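Long-range contact in chitinase (Chromobacterium violaceum, PDB 4TXG), which probably hydrolyses the glycosidic bonds of chitin, as a family GH18 glycoside hydrolase, and probably also binds the polysaccharide: residues A412-D416 / G561-A565. Residues are numbered along the deposited sequence.
Sequences ALYDD and GALAA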
# COMPACT_ATOMS: atom_id res chain seq x y z
N ALA A 412 -4.72 -12.00 -6.00
CA ALA A 412 -3.90 -12.83 -6.89
C ALA A 412 -2.44 -12.36 -6.92
O ALA A 412 -2.17 -11.17 -6.99
CB ALA A 412 -4.48 -12.80 -8.31
N LEU A 413 -1.51 -13.31 -6.86
CA LEU A 413 -0.09 -12.95 -7.02
C LEU A 413 0.22 -12.55 -8.46
O LEU A 413 0.93 -11.57 -8.71
CB LEU A 413 0.81 -14.12 -6.62
CG LEU A 413 2.31 -13.92 -6.80
CD1 LEU A 413 2.80 -12.71 -6.01
CD2 LEU A 413 3.07 -15.17 -6.38
N TYR A 414 -0.30 -13.34 -9.40
CA TYR A 414 -0.03 -13.17 -10.83
C TYR A 414 -1.28 -13.00 -11.67
O TYR A 414 -2.37 -13.38 -11.26
CB TYR A 414 0.71 -14.39 -11.39
CG TYR A 414 2.09 -14.67 -10.88
CD1 TYR A 414 3.03 -13.66 -10.72
CD2 TYR A 414 2.49 -15.98 -10.62
CE1 TYR A 414 4.31 -13.94 -10.28
CE2 TYR A 414 3.76 -16.28 -10.18
CZ TYR A 414 4.67 -15.25 -10.02
OH TYR A 414 5.94 -15.55 -9.60
N ASP A 415 -1.10 -12.49 -12.88
CA ASP A 415 -2.11 -12.58 -13.93
C ASP A 415 -2.12 -14.01 -14.52
O ASP A 415 -1.06 -14.63 -14.62
CB ASP A 415 -1.80 -11.56 -15.02
CG ASP A 415 -2.89 -11.50 -16.08
OD1 ASP A 415 -3.93 -10.85 -15.81
OD2 ASP A 415 -2.71 -12.11 -17.15
N ASP A 416 -3.30 -14.52 -14.88
CA ASP A 416 -3.41 -15.84 -15.53
C ASP A 416 -4.02 -15.71 -16.93
O ASP A 416 -4.34 -16.72 -17.58
CB ASP A 416 -4.24 -16.83 -14.67
CG ASP A 416 -5.75 -16.50 -14.62
OD1 ASP A 416 -6.17 -15.40 -15.05
OD2 ASP A 416 -6.52 -17.35 -14.12
N GLY A 561 -2.53 -22.43 -8.76
CA GLY A 561 -1.13 -22.06 -8.62
C GLY A 561 -0.67 -20.95 -9.56
O GLY A 561 0.31 -20.26 -9.28
N ALA A 562 -1.37 -20.78 -10.67
CA ALA A 562 -1.06 -19.69 -11.59
C ALA A 562 -1.38 -18.35 -10.94
O ALA A 562 -0.74 -17.33 -11.22
CB ALA A 562 -1.83 -19.86 -12.91
N LEU A 563 -2.37 -18.35 -10.05
CA LEU A 563 -2.81 -17.14 -9.37
C LEU A 563 -2.26 -17.04 -7.94
O LEU A 563 -2.34 -15.99 -7.32
CB LEU A 563 -4.34 -17.10 -9.32
CG LEU A 563 -5.07 -17.03 -10.66
CD1 LEU A 563 -6.56 -17.35 -10.50
CD2 LEU A 563 -4.86 -15.65 -11.26
N ALA A 564 -1.71 -18.14 -7.44
CA ALA A 564 -1.40 -18.33 -6.02
C ALA A 564 -2.62 -17.98 -5.16
O ALA A 564 -2.52 -17.21 -4.20
CB ALA A 564 -0.18 -17.49 -5.60
N ALA A 565 -3.76 -18.56 -5.51
CA ALA A 565 -5.03 -18.20 -4.88
C ALA A 565 -5.83 -19.43 -4.44
O ALA A 565 -6.15 -20.29 -5.25
CB ALA A 565 -5.85 -17.36 -5.83
O HOH W 1 0.19 -16.88 -13.76
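The turn of a β-hairpin, between strands 556-560 and 565-570, rests here on the loop that follows strand 391-395, the sixth strand of the GH18 (β/α)8 barrel. The hairpin belongs to the small antiparallel sheet inserted between the seventh and eighth barrel strands, so the contact ties this insertion to the barrel's sixth loop. G561 opens the turn; its carbonyl O accepts a weak hydrogen bond from A564 N (3.5 Å) and a further hydrogen bond from Q587 NE2 of helix 582-594. A562 O lies at the edge of the Y414 ring, 3.3 Å from Y414 CB, and a water donates to both A562 O and D415 O, 2.7 Å from each. L563 gives up most surface: its CD2 sits 3.4 Å from Y414 O, 3.6 Å from D416 CG and 4.1 Å from A412 CB, lodged inside the curve of 412-416. The D416 carboxylate is held in place by K418 N and W479 NE1. L563 O accepts the single direct hydrogen bond between the segments, from L413 N (2.8 Å, 152°). A564 adopts a left-handed backbone (50°/51°) and, with A565, faces N560 in a G1 beta bulge; A564 CB packs 3.7 Å from L413 CB.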